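Local coordinates for protein Per a 4 allergen (Periplaneta americana, PDB 3EBW) that is a major cockroach allergen of the lipocalin family and probably carries small hydrophobic ligands inside its beta-barrel, at residues A[4-9]-A[107-112]; A[8-13]-A[100-105]; A[26-31]-A[118-123]; A[78-83]-A[94-99]. All coordinates share one frame; numbering follows the deposited sequence.

Interaction 1 of 4, residues A[4-9]-A[107-112]; sequences CQIGTS and IVAGCL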
loop_
_atom_site.group_PDB
_atom_site.type_symbol
_atom_site.label_atom_id
_atom_site.label_comp_id
_atom_site.label_asym_id
_atom_site.label_seq_id
_atom_site.Cartn_x
_atom_site.Cartn_y
_atom_site.Cartn_z
ATOM N N CYS A 4 14.494 14.087 -5.151
ATOM C CA CYS A 4 13.686 13.034 -5.777
ATOM C C CYS A 4 14.091 12.672 -7.207
ATOM O O CYS A 4 13.761 13.387 -8.145
ATOM C CB CYS A 4 12.212 13.453 -5.774
ATOM S SG CYS A 4 11.011 12.202 -6.337
ATOM N N GLN A 5 14.790 11.557 -7.377
ATOM C CA GLN A 5 15.192 11.120 -8.705
ATOM C C GLN A 5 14.447 9.827 -9.066
ATOM O O GLN A 5 14.455 8.862 -8.307
ATOM C CB GLN A 5 16.698 10.859 -8.743
ATOM C CG GLN A 5 17.515 11.866 -7.972
ATOM C CD GLN A 5 17.209 13.287 -8.389
ATOM O OE1 GLN A 5 17.357 13.654 -9.555
ATOM N NE2 GLN A 5 16.779 14.097 -7.433
ATOM N N ILE A 6 13.797 9.813 -10.220
ATOM C CA ILE A 6 13.073 8.629 -10.653
ATOM C C ILE A 6 13.386 8.417 -12.128
ATOM O O ILE A 6 13.337 9.358 -12.946
ATOM C CB ILE A 6 11.522 8.792 -10.501
ATOM C CG1 ILE A 6 11.124 8.862 -9.028
ATOM C CG2 ILE A 6 10.792 7.631 -11.149
ATOM C CD1 ILE A 6 9.609 9.083 -8.825
ATOM N N GLY A 7 13.712 7.177 -12.463
ATOM C CA GLY A 7 14.001 6.843 -13.835
ATOM C C GLY A 7 12.817 7.233 -14.685
ATOM O O GLY A 7 11.724 7.448 -14.181
ATOM N N THR A 8 13.051 7.337 -15.984
ATOM C CA THR A 8 12.039 7.696 -16.967
ATOM C C THR A 8 12.856 7.869 -18.231
ATOM O O THR A 8 14.008 8.296 -18.178
ATOM C CB THR A 8 11.274 9.011 -16.576
ATOM O OG1 THR A 8 10.494 9.467 -17.686
ATOM C CG2 THR A 8 12.231 10.099 -16.141
ATOM N N SER A 9 12.278 7.492 -19.358
ATOM C CA SER A 9 12.972 7.579 -20.630
ATOM C C SER A 9 12.025 8.255 -21.590
ATOM O O SER A 9 12.008 7.979 -22.786
ATOM C CB SER A 9 13.297 6.179 -21.146
ATOM O OG SER A 9 12.114 5.528 -21.608
ATOM N N ILE A 107 1.289 7.926 -16.943
ATOM C CA ILE A 107 1.964 7.506 -15.726
ATOM C C ILE A 107 3.014 8.539 -15.245
ATOM O O ILE A 107 4.035 8.760 -15.872
ATOM C CB ILE A 107 2.506 5.980 -15.839
ATOM C CG1 ILE A 107 3.983 5.896 -15.551
ATOM C CG2 ILE A 107 2.151 5.332 -17.191
ATOM C CD1 ILE A 107 4.315 6.080 -14.125
ATOM N N VAL A 108 2.691 9.196 -14.127
ATOM C CA VAL A 108 3.500 10.221 -13.469
ATOM C C VAL A 108 4.087 9.629 -12.202
ATOM O O VAL A 108 3.555 8.653 -11.701
ATOM C CB VAL A 108 2.627 11.435 -13.061
ATOM C CG1 VAL A 108 3.287 12.229 -11.940
ATOM C CG2 VAL A 108 2.438 12.342 -14.225
ATOM N N ALA A 109 5.154 10.217 -11.662
ATOM C CA ALA A 109 5.770 9.680 -10.453
ATOM C C ALA A 109 6.626 10.694 -9.708
ATOM O O ALA A 109 7.284 11.518 -10.315
ATOM C CB ALA A 109 6.605 8.452 -10.796
ATOM N N GLY A 110 6.612 10.620 -8.380
ATOM C CA GLY A 110 7.384 11.535 -7.571
ATOM C C GLY A 110 7.675 10.889 -6.240
ATOM O O GLY A 110 7.669 9.671 -6.116
ATOM N N CYS A 111 7.934 11.720 -5.243
ATOM C CA CYS A 111 8.246 11.273 -3.906
ATOM C C CYS A 111 7.281 11.990 -2.978
ATOM O O CYS A 111 6.550 12.863 -3.418
ATOM C CB CYS A 111 9.679 11.646 -3.593
ATOM S SG CYS A 111 10.870 10.890 -4.756
ATOM N N LEU A 112 7.235 11.623 -1.705
ATOM C CA LEU A 112 6.305 12.303 -0.824
ATOM C C LEU A 112 6.993 12.769 0.436
ATOM O O LEU A 112 7.685 11.998 1.092
ATOM C CB LEU A 112 5.099 11.399 -0.519
ATOM C CG LEU A 112 4.081 11.280 -1.677
ATOM C CD1 LEU A 112 3.063 10.217 -1.348
ATOM C CD2 LEU A 112 3.373 12.624 -1.943
#

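Interaction 2 of 4, residues A[8-13]-A[100-105]; sequences TSFTGL and TDYQTY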
loop_
_atom_site.group_PDB
_atom_site.type_symbol
_atom_site.label_atom_id
_atom_site.label_comp_id
_atom_site.label_asym_id
_atom_site.label_seq_id
_atom_site.Cartn_x
_atom_site.Cartn_y
_atom_site.Cartn_z
ATOM N N THR A 8 13.051 7.337 -15.984
ATOM C CA THR A 8 12.039 7.696 -16.967
ATOM C C THR A 8 12.856 7.869 -18.231
ATOM O O THR A 8 14.008 8.296 -18.178
ATOM C CB THR A 8 11.274 9.011 -16.576
ATOM O OG1 THR A 8 10.494 9.467 -17.686
ATOM C CG2 THR A 8 12.231 10.099 -16.141
ATOM N N SER A 9 12.278 7.492 -19.358
ATOM C CA SER A 9 12.972 7.579 -20.630
ATOM C C SER A 9 12.025 8.255 -21.590
ATOM O O SER A 9 12.008 7.979 -22.786
ATOM C CB SER A 9 13.297 6.179 -21.146
ATOM O OG SER A 9 12.114 5.528 -21.608
ATOM N N PHE A 10 11.211 9.138 -21.041
ATOM C CA PHE A 10 10.224 9.862 -21.817
ATOM C C PHE A 10 10.899 11.171 -22.195
ATOM O O PHE A 10 11.931 11.518 -21.615
ATOM C CB PHE A 10 9.008 10.097 -20.914
ATOM C CG PHE A 10 7.855 10.777 -21.583
ATOM C CD1 PHE A 10 7.033 10.087 -22.455
ATOM C CD2 PHE A 10 7.557 12.104 -21.292
ATOM C CE1 PHE A 10 5.924 10.701 -23.030
ATOM C CE2 PHE A 10 6.459 12.731 -21.858
ATOM C CZ PHE A 10 5.632 12.026 -22.732
ATOM N N THR A 11 10.343 11.869 -23.185
ATOM C CA THR A 11 10.861 13.170 -23.614
ATOM C C THR A 11 9.813 13.831 -24.468
ATOM O O THR A 11 8.845 13.185 -24.885
ATOM C CB THR A 11 12.081 13.092 -24.514
ATOM O OG1 THR A 11 11.702 12.418 -25.718
ATOM C CG2 THR A 11 13.242 12.388 -23.829
ATOM N N GLY A 12 10.037 15.115 -24.751
ATOM C CA GLY A 12 9.113 15.878 -25.567
ATOM C C GLY A 12 7.875 16.244 -24.779
ATOM O O GLY A 12 6.828 16.526 -25.359
ATOM N N LEU A 13 8.002 16.238 -23.452
ATOM C CA LEU A 13 6.891 16.556 -22.574
ATOM C C LEU A 13 6.377 17.963 -22.877
ATOM O O LEU A 13 7.142 18.904 -22.974
ATOM C CB LEU A 13 7.323 16.440 -21.104
ATOM C CG LEU A 13 6.272 16.870 -20.067
ATOM C CD1 LEU A 13 5.008 16.029 -20.206
ATOM C CD2 LEU A 13 6.871 16.773 -18.685
ATOM N N THR A 100 3.278 8.986 -21.206
ATOM C CA THR A 100 1.921 9.398 -21.521
ATOM C C THR A 100 1.645 9.615 -23.019
ATOM O O THR A 100 2.557 9.833 -23.810
ATOM C CB THR A 100 1.561 10.675 -20.781
ATOM O OG1 THR A 100 0.199 10.998 -21.069
ATOM C CG2 THR A 100 2.457 11.837 -21.233
ATOM N N ASP A 101 0.377 9.544 -23.401
ATOM C CA ASP A 101 0.001 9.767 -24.782
ATOM C C ASP A 101 -0.937 10.967 -24.801
ATOM O O ASP A 101 -1.633 11.221 -25.782
ATOM C CB ASP A 101 -0.695 8.535 -25.360
ATOM C CG ASP A 101 -2.105 8.350 -24.834
ATOM O OD1 ASP A 101 -2.772 7.410 -25.307
ATOM O OD2 ASP A 101 -2.553 9.125 -23.963
ATOM N N TYR A 102 -0.938 11.694 -23.691
ATOM C CA TYR A 102 -1.758 12.878 -23.500
ATOM C C TYR A 102 -3.238 12.697 -23.713
ATOM O O TYR A 102 -3.961 13.689 -23.703
ATOM C CB TYR A 102 -1.300 14.052 -24.376
ATOM C CG TYR A 102 0.136 14.460 -24.182
ATOM C CD1 TYR A 102 1.151 13.839 -24.902
ATOM C CD2 TYR A 102 0.489 15.446 -23.268
ATOM C CE1 TYR A 102 2.479 14.185 -24.720
ATOM C CE2 TYR A 102 1.819 15.797 -23.083
ATOM C CZ TYR A 102 2.804 15.155 -23.813
ATOM O OH TYR A 102 4.125 15.420 -23.610
ATOM N N GLN A 103 -3.712 11.472 -23.915
ATOM C CA GLN A 103 -5.150 11.290 -24.083
ATOM C C GLN A 103 -5.692 9.874 -23.992
ATOM O O GLN A 103 -6.431 9.439 -24.863
ATOM C CB GLN A 103 -5.621 11.961 -25.383
ATOM C CG GLN A 103 -6.238 13.346 -25.121
ATOM C CD GLN A 103 -6.516 14.156 -26.371
ATOM O OE1 GLN A 103 -7.286 13.744 -27.238
ATOM N NE2 GLN A 103 -5.893 15.328 -26.465
ATOM N N THR A 104 -5.340 9.170 -22.918
ATOM C CA THR A 104 -5.796 7.800 -22.682
ATOM C C THR A 104 -5.179 7.222 -21.406
ATOM O O THR A 104 -5.878 6.629 -20.591
ATOM C CB THR A 104 -5.460 6.860 -23.867
ATOM O OG1 THR A 104 -6.508 5.905 -24.000
ATOM C CG2 THR A 104 -4.187 6.082 -23.629
ATOM N N TYR A 105 -3.867 7.393 -21.252
ATOM C CA TYR A 105 -3.137 6.917 -20.086
ATOM C C TYR A 105 -2.078 7.963 -19.734
ATOM O O TYR A 105 -1.680 8.752 -20.581
ATOM C CB TYR A 105 -2.468 5.582 -20.382
ATOM C CG TYR A 105 -1.224 5.682 -21.220
ATOM C CD1 TYR A 105 -1.296 5.921 -22.589
ATOM C CD2 TYR A 105 0.032 5.526 -20.643
ATOM C CE1 TYR A 105 -0.148 5.998 -23.367
ATOM C CE2 TYR A 105 1.189 5.602 -21.406
ATOM C CZ TYR A 105 1.095 5.839 -22.771
ATOM O OH TYR A 105 2.248 5.924 -23.527
#

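Interaction 3 of 4, residues A[26-31]-A[118-123]; sequences FRTPNS and RHLYWI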
loop_
_atom_site.group_PDB
_atom_site.type_symbol
_atom_site.label_atom_id
_atom_site.label_comp_id
_atom_site.label_asym_id
_atom_site.label_seq_id
_atom_site.Cartn_x
_atom_site.Cartn_y
_atom_site.Cartn_z
ATOM N N PHE A 26 -4.914 4.073 -10.713
ATOM C CA PHE A 26 -4.116 3.179 -9.887
ATOM C C PHE A 26 -3.071 4.056 -9.240
ATOM O O PHE A 26 -2.765 5.122 -9.761
ATOM C CB PHE A 26 -3.435 2.109 -10.719
ATOM C CG PHE A 26 -4.377 1.271 -11.489
ATOM C CD1 PHE A 26 -5.008 1.776 -12.607
ATOM C CD2 PHE A 26 -4.648 -0.025 -11.096
ATOM C CE1 PHE A 26 -5.899 0.993 -13.329
ATOM C CE2 PHE A 26 -5.533 -0.813 -11.805
ATOM C CZ PHE A 26 -6.162 -0.311 -12.921
ATOM N N ARG A 27 -2.528 3.619 -8.112
ATOM C CA ARG A 27 -1.517 4.399 -7.420
ATOM C C ARG A 27 -0.709 3.500 -6.508
ATOM O O ARG A 27 -1.189 2.453 -6.077
ATOM C CB ARG A 27 -2.164 5.476 -6.550
ATOM C CG ARG A 27 -2.897 4.892 -5.344
ATOM C CD ARG A 27 -3.242 5.909 -4.279
ATOM N NE ARG A 27 -4.622 6.378 -4.385
ATOM C CZ ARG A 27 -5.503 6.360 -3.386
ATOM N NH1 ARG A 27 -5.164 5.894 -2.190
ATOM N NH2 ARG A 27 -6.733 6.805 -3.586
ATOM N N THR A 28 0.517 3.908 -6.218
ATOM C CA THR A 28 1.352 3.167 -5.298
ATOM C C THR A 28 0.679 3.447 -3.967
ATOM O O THR A 28 0.435 4.607 -3.637
ATOM C CB THR A 28 2.783 3.741 -5.246
ATOM O OG1 THR A 28 3.522 3.288 -6.383
ATOM C CG2 THR A 28 3.494 3.327 -3.955
ATOM N N PRO A 29 0.346 2.401 -3.197
ATOM C CA PRO A 29 -0.304 2.520 -1.886
ATOM C C PRO A 29 0.566 3.376 -0.986
ATOM O O PRO A 29 1.773 3.228 -1.005
ATOM C CB PRO A 29 -0.338 1.081 -1.388
ATOM C CG PRO A 29 -0.357 0.278 -2.630
ATOM C CD PRO A 29 0.612 0.995 -3.523
ATOM N N ASN A 30 -0.022 4.260 -0.194
ATOM C CA ASN A 30 0.774 5.122 0.695
ATOM C C ASN A 30 -0.147 5.765 1.723
ATOM O O ASN A 30 -1.344 5.881 1.485
ATOM C CB ASN A 30 1.457 6.245 -0.099
ATOM C CG ASN A 30 0.457 7.242 -0.678
ATOM O OD1 ASN A 30 -0.064 7.066 -1.776
ATOM N ND2 ASN A 30 0.172 8.279 0.082
ATOM N N SER A 31 0.418 6.203 2.843
ATOM C CA SER A 31 -0.354 6.811 3.915
ATOM C C SER A 31 -1.125 8.038 3.452
ATOM O O SER A 31 -2.297 7.929 3.113
ATOM C CB SER A 31 0.568 7.176 5.076
ATOM O OG SER A 31 1.670 7.935 4.618
ATOM N N ARG A 118 11.234 6.714 -0.765
ATOM C CA ARG A 118 10.017 6.067 -1.244
ATOM C C ARG A 118 9.425 6.714 -2.505
ATOM O O ARG A 118 8.947 7.862 -2.474
ATOM C CB ARG A 118 8.974 6.079 -0.117
ATOM C CG ARG A 118 8.015 4.884 -0.076
ATOM C CD ARG A 118 7.087 4.850 -1.274
ATOM N NE ARG A 118 6.196 3.692 -1.281
ATOM C CZ ARG A 118 5.329 3.418 -0.320
ATOM N NH1 ARG A 118 5.239 4.214 0.731
ATOM N NH2 ARG A 118 4.536 2.361 -0.426
ATOM N N HIS A 119 9.446 5.972 -3.605
ATOM C CA HIS A 119 8.882 6.469 -4.848
ATOM C C HIS A 119 7.396 6.156 -4.943
ATOM O O HIS A 119 6.931 5.145 -4.415
ATOM C CB HIS A 119 9.604 5.860 -6.044
ATOM C CG HIS A 119 11.024 6.310 -6.177
ATOM N ND1 HIS A 119 11.754 6.135 -7.331
ATOM C CD2 HIS A 119 11.838 6.951 -5.303
ATOM C CE1 HIS A 119 12.957 6.655 -7.164
ATOM N NE2 HIS A 119 13.034 7.158 -5.944
ATOM N N LEU A 120 6.642 7.016 -5.620
ATOM C CA LEU A 120 5.209 6.795 -5.762
ATOM C C LEU A 120 4.816 6.898 -7.227
ATOM O O LEU A 120 5.169 7.870 -7.893
ATOM C CB LEU A 120 4.414 7.845 -4.959
ATOM C CG LEU A 120 4.474 8.000 -3.427
ATOM C CD1 LEU A 120 4.047 6.731 -2.743
ATOM C CD2 LEU A 120 5.861 8.329 -2.997
ATOM N N TYR A 121 4.097 5.909 -7.745
ATOM C CA TYR A 121 3.642 5.995 -9.141
ATOM C C TYR A 121 2.142 6.229 -9.170
ATOM O O TYR A 121 1.424 5.687 -8.352
ATOM C CB TYR A 121 3.978 4.725 -9.939
ATOM C CG TYR A 121 5.456 4.534 -10.161
ATOM C CD1 TYR A 121 6.005 4.634 -11.438
ATOM C CD2 TYR A 121 6.306 4.285 -9.092
ATOM C CE1 TYR A 121 7.349 4.488 -11.646
ATOM C CE2 TYR A 121 7.652 4.141 -9.284
ATOM C CZ TYR A 121 8.178 4.238 -10.569
ATOM O OH TYR A 121 9.524 4.041 -10.776
ATOM N N TRP A 122 1.686 7.057 -10.107
ATOM C CA TRP A 122 0.270 7.373 -10.256
ATOM C C TRP A 122 -0.105 7.112 -11.714
ATOM O O TRP A 122 0.459 7.700 -12.629
ATOM C CB TRP A 122 0.021 8.831 -9.861
ATOM C CG TRP A 122 0.219 9.119 -8.381
ATOM C CD1 TRP A 122 -0.626 8.776 -7.364
ATOM C CD2 TRP A 122 1.323 9.813 -7.754
ATOM N NE1 TRP A 122 -0.125 9.211 -6.142
ATOM C CE2 TRP A 122 1.067 9.846 -6.357
ATOM C CE3 TRP A 122 2.492 10.401 -8.232
ATOM C CZ2 TRP A 122 1.932 10.443 -5.446
ATOM C CZ3 TRP A 122 3.361 10.997 -7.306
ATOM C CH2 TRP A 122 3.069 11.007 -5.931
ATOM N N ILE A 123 -1.030 6.191 -11.936
ATOM C CA ILE A 123 -1.446 5.861 -13.296
ATOM C C ILE A 123 -2.731 6.638 -13.494
ATOM O O ILE A 123 -3.628 6.561 -12.662
ATOM C CB ILE A 123 -1.663 4.309 -13.454
ATOM C CG1 ILE A 123 -0.311 3.573 -13.444
ATOM C CG2 ILE A 123 -2.323 3.998 -14.772
ATOM C CD1 ILE A 123 0.496 3.755 -12.186
#

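Interaction 4 of 4, residues A[78-83]-A[94-99]; sequences EDTFDI and TYFMVG. Unlike the reference sequence in segment 78-83: Asp79 (reference Asn). Unlike the reference sequence in segment 94-99: Val98 (reference Ile).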
loop_
_atom_site.group_PDB
_atom_site.type_symbol
_atom_site.label_atom_id
_atom_site.label_comp_id
_atom_site.label_asym_id
_atom_site.label_seq_id
_atom_site.Cartn_x
_atom_site.Cartn_y
_atom_site.Cartn_z
ATOM N N GLU A 78 12.234 18.257 -20.151
ATOM C CA GLU A 78 11.980 17.297 -21.210
ATOM C C GLU A 78 11.055 16.161 -20.759
ATOM O O GLU A 78 10.279 15.633 -21.557
ATOM C CB GLU A 78 13.321 16.767 -21.719
ATOM C CG GLU A 78 13.297 16.326 -23.175
ATOM C CD GLU A 78 12.717 17.377 -24.092
ATOM O OE1 GLU A 78 13.342 18.446 -24.253
ATOM O OE2 GLU A 78 11.625 17.133 -24.647
ATOM N N ASP A 79 11.121 15.811 -19.477
ATOM C CA ASP A 79 10.270 14.756 -18.912
ATOM C C ASP A 79 10.070 15.007 -17.410
ATOM O O ASP A 79 10.079 14.080 -16.603
ATOM C CB ASP A 79 10.938 13.409 -19.103
ATOM C CG ASP A 79 12.244 13.289 -18.318
ATOM O OD1 ASP A 79 12.687 14.290 -17.716
ATOM O OD2 ASP A 79 12.830 12.183 -18.303
ATOM N N THR A 80 9.884 16.271 -17.043
ATOM C CA THR A 80 9.735 16.646 -15.647
ATOM C C THR A 80 8.813 17.826 -15.522
ATOM O O THR A 80 8.766 18.636 -16.416
ATOM C CB THR A 80 11.111 17.034 -15.083
ATOM O OG1 THR A 80 11.752 15.857 -14.589
ATOM C CG2 THR A 80 11.004 18.095 -14.001
ATOM N N PHE A 81 8.040 17.915 -14.447
ATOM C CA PHE A 81 7.219 19.106 -14.288
ATOM C C PHE A 81 7.139 19.484 -12.836
ATOM O O PHE A 81 7.167 18.627 -11.978
ATOM C CB PHE A 81 5.824 18.959 -14.917
ATOM C CG PHE A 81 4.961 17.906 -14.302
ATOM C CD1 PHE A 81 4.990 16.605 -14.782
ATOM C CD2 PHE A 81 4.052 18.230 -13.299
ATOM C CE1 PHE A 81 4.122 15.654 -14.275
ATOM C CE2 PHE A 81 3.189 17.285 -12.793
ATOM C CZ PHE A 81 3.220 16.000 -13.279
ATOM N N ASP A 82 7.098 20.775 -12.546
ATOM C CA ASP A 82 7.028 21.204 -11.163
ATOM C C ASP A 82 5.645 21.783 -10.824
ATOM O O ASP A 82 4.893 22.214 -11.710
ATOM C CB ASP A 82 8.129 22.229 -10.871
ATOM C CG ASP A 82 9.554 21.707 -11.225
ATOM O OD1 ASP A 82 10.539 22.133 -10.558
ATOM O OD2 ASP A 82 9.697 20.882 -12.177
ATOM N N ILE A 83 5.299 21.752 -9.540
ATOM C CA ILE A 83 4.041 22.281 -9.074
ATOM C C ILE A 83 4.341 23.333 -8.033
ATOM O O ILE A 83 5.246 23.171 -7.215
ATOM C CB ILE A 83 3.187 21.192 -8.490
ATOM C CG1 ILE A 83 3.018 20.101 -9.550
ATOM C CG2 ILE A 83 1.840 21.759 -8.025
ATOM C CD1 ILE A 83 2.130 20.420 -10.700
ATOM N N THR A 94 8.730 18.449 -7.372
ATOM C CA THR A 94 9.086 18.051 -8.747
ATOM C C THR A 94 8.618 16.632 -9.001
ATOM O O THR A 94 8.815 15.782 -8.176
ATOM C CB THR A 94 10.607 18.093 -9.001
ATOM O OG1 THR A 94 11.080 19.427 -8.823
ATOM C CG2 THR A 94 10.932 17.651 -10.421
ATOM N N TYR A 95 8.016 16.406 -10.161
ATOM C CA TYR A 95 7.473 15.115 -10.588
ATOM C C TYR A 95 8.015 14.696 -11.967
ATOM O O TYR A 95 8.186 15.540 -12.864
ATOM C CB TYR A 95 5.954 15.227 -10.696
ATOM C CG TYR A 95 5.277 15.537 -9.399
ATOM C CD1 TYR A 95 4.884 14.511 -8.549
ATOM C CD2 TYR A 95 5.029 16.842 -9.017
ATOM C CE1 TYR A 95 4.257 14.777 -7.350
ATOM C CE2 TYR A 95 4.410 17.127 -7.825
ATOM C CZ TYR A 95 4.021 16.092 -6.993
ATOM O OH TYR A 95 3.375 16.347 -5.807
ATOM N N PHE A 96 8.252 13.397 -12.140
ATOM C CA PHE A 96 8.768 12.831 -13.391
ATOM C C PHE A 96 7.657 12.281 -14.255
ATOM O O PHE A 96 6.844 11.538 -13.786
ATOM C CB PHE A 96 9.758 11.715 -13.083
ATOM C CG PHE A 96 10.959 12.188 -12.350
ATOM C CD1 PHE A 96 12.177 12.323 -13.002
ATOM C CD2 PHE A 96 10.860 12.590 -11.021
ATOM C CE1 PHE A 96 13.273 12.863 -12.333
ATOM C CE2 PHE A 96 11.947 13.129 -10.351
ATOM C CZ PHE A 96 13.156 13.265 -11.007
HETATM N N MSE A 97 7.625 12.643 -15.527
HETATM C CA MSE A 97 6.600 12.143 -16.413
HETATM C C MSE A 97 7.130 10.847 -16.969
HETATM O O MSE A 97 7.840 10.857 -17.953
HETATM C CB MSE A 97 6.380 13.116 -17.547
HETATM C CG MSE A 97 5.383 12.631 -18.540
HETATM SE SE MSE A 97 3.703 12.278 -17.659
HETATM C CE MSE A 97 2.880 14.032 -17.820
ATOM N N VAL A 98 6.797 9.724 -16.346
ATOM C CA VAL A 98 7.278 8.426 -16.811
ATOM C C VAL A 98 6.762 7.990 -18.185
ATOM O O VAL A 98 7.481 7.327 -18.941
ATOM C CB VAL A 98 6.935 7.355 -15.786
ATOM C CG1 VAL A 98 7.339 5.972 -16.290
ATOM C CG2 VAL A 98 7.620 7.690 -14.481
ATOM N N GLY A 99 5.526 8.355 -18.513
ATOM C CA GLY A 99 4.980 7.980 -19.801
ATOM C C GLY A 99 3.543 8.403 -20.044
ATOM O O GLY A 99 2.673 8.204 -19.199
#

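Interaction 1 of 4, residues A[4-9]-A[107-112]
A disulfide and one isoleucine hold the N-terminal arm of the chain against the flank of the lipocalin barrel, where residues 4-9, in a loop, lie over strand 106-112. The covalent link joins Cys4 SG to Cys111 SG at 2.1 Å. Its two halves are built differently: Cys4 carries its sulphur anti to the backbone N (chi1 -173°), whereas Cys111 keeps its sulphur beside its own N (chi1 -60°), and the S-S torsion is 83°. With the sulphur extended in this way, Cys4 SG also lies over the backbone at Gly110 C, 3.6 Å away. Two residues on, Ile6 points at the strand. Its CG1 branch runs straight on, fully extended, so that CD1 leads and meets Ala109 CB at 3.6 Å and the carbonyl Gly110 O at 3.4 Å. The methyl thus lies against the Gly110 backbone. No hydrogen bond crosses between the segments, so the arm does not extend the sheet as another strand; the disulfide and the Ile6 methyl carry most of the contact. Around them, strand 106-112 is bonded on one side to strand 93-100 and on the other to strand 119-125, and Ile6 spans all three by touching Phe96 of the first and His119 and Tyr121 of the second.

Interaction 2 of 4, residues A[8-13]-A[100-105]
Thr100-Asp101-Tyr102 matches the TDY signature of the lipocalins, in the turn that links strands 93-100 and 106-112 at the end of the barrel, and here it receives the N-terminal arm of residues 8-13. Hydrogen bonds shape the turn itself. Thr100 OG1, held anti to its backbone N, is gripped twice: it accepts from Tyr102 N at 2.9 Å, forming an ST turn, and donates to Tyr105 O at 3.0 Å, in the carbonyl plane on a lone pair. Asp101 makes an Asx turn in the same loop, its OD2 taking Gln103 N at 2.6 Å from above the carboxylate plane and Tyr105 N through a weak bond. The polar end of Tyr102 looks the other way, to the arm, where its OH is hydrogen-bonded to the backbone N of Asp14, just beyond Leu13. Van der Waals contacts do the rest. Phe10, with CG anti to the backbone N, brings its ring up to Thr100, with CE1 3.6 Å from Thr100 O. Tyr102 OH lies at the edge of that ring, near its plane, and Leu13 CD1 approaches the same hydroxyl at 3.6 Å, its side chain crossing the tyrosine at about a right angle. The Thr100 methyl touches two aromatic rings: CG2 stands 4.1 Å above the centre of one face of the Tyr102 ring and 3.5 Å from Phe10 CZ.

Interaction 3 of 4, residues A[26-31]-A[118-123]
Pairing of strand 20-27 with strand 119-125 is the seam that closes a lipocalin barrel, joining its first strand to its last long one, and residues 26-31 and 118-123 form one end of this antiparallel pairing. Phe26 and Ile123 are a hydrogen-bonded pair: Ile123 N donates to Phe26 O at 3.0 Å, while the return bond from Phe26 N to Ile123 O is weak. Past the non-hydrogen-bonded pair Arg27-Trp122 the strand of residue 27 gives out, yet the ladder goes on through Thr28. Its N meets Tyr121 O at 2.9 Å, nearly along the C=O axis, and its side chain stands in for a carbonyl, OG1 accepting from Tyr121 N at 3.0 Å in an almost straight line (169°). A chi1 of -79° sets OG1 there and sends the methyl CG2 to Leu120 CD1, 3.7 Å away; Asn30 CB rests on the same leucine methyl. The face bearing Arg27 and Trp122 looks into the barrel, where a polyether, probably from the crystallisation liquor, lies close to Trp122. Here Arg27 CB touches Trp122 CD1 at 3.7 Å, whereas Leu120 CB lies over one face of the indole, toward its rim. The guanidinium of Arg27 leaves this contact for Phe36 O and a salt bridge with Glu153. Arg118 turns to the dimer, its NH2 bonded to Gly50 O and its NH1 to Thr16 OG1 of the second subunit. Strand 106-112 flanks residues 118-123 on the other side, and helix 132-142 packs on Phe26, Tyr121 and Ile123.

Interaction 4 of 4, residues A[78-83]-A[94-99]
Strands 80-83 and 93-100 form a beta hairpin of the lipocalin barrel, and its Phe81-Tyr95 face lines the interior, where a bound polyether, probably from the crystallisation liquor, comes close to the Tyr95 side chain. The backbone ladder is antiparallel. Phe81 and Tyr95 are its hydrogen-bonded pair, Phe81 N giving to Tyr95 O at 2.9 Å and Tyr95 N to Phe81 O at 3.0 Å, both nearly along the C=O axis. Two residues on, Met97 N is hydrogen-bonded to Asp79 O, from well above the carbonyl plane. On the inner face, Phe81 adopts the crowded rotamer between its backbone N and carbonyl carbon (chi1 64°), which folds its ring over its partner: Tyr95 CB sits over one face of the phenyl in a CH-pi contact, 3.8 Å from Phe81 CZ. The two rings themselves are close to parallel, 25° apart, but so slid that they barely overlap. Ile83 comes across the tyrosine at about a right angle, CG1 lying 3.7 Å from Tyr95 CE2, and the CE methyl of Met97, modelled as selenomethionine, meets Phe81 CE1 at 4.1 Å. The other face is more polar. Thr80 OG1 stands over one face of the Phe96 ring, Thr80 CG2 touches Thr94 CG2 at 3.6 Å, and Thr94 OG1 gives a weak bond of 3.3 Å to Asp82 OD1. Beyond the hairpin, strand 93-100 pairs with strand 106-112, where Val98 and Gly99 form a classic beta bulge opposite Ile107, and Val108 touches both Phe81 and Met97.

Overall arrangement
From the N terminus, residues 4-9 open the long loop that interaction 1 closes at strand 106-112, and the arm runs straight on into interaction 2, which ends a little earlier in the chain at the turn 100-105. Strand 20-27 then begins interaction 3, whose partner 118-123 lies beyond both, so interaction 3 crosses interactions 1 and 2. The hairpin of interaction 4 falls within all three loops. Spatially, strands 80-83, 93-100, 106-112, 119-125 and 20-27 follow one another round the barrel wall, with the arm laid over the outside and then round the end at turn 100-105: Thr8 OG1 bonds to Met97 O, and Gly12 N to Glu78 OE2.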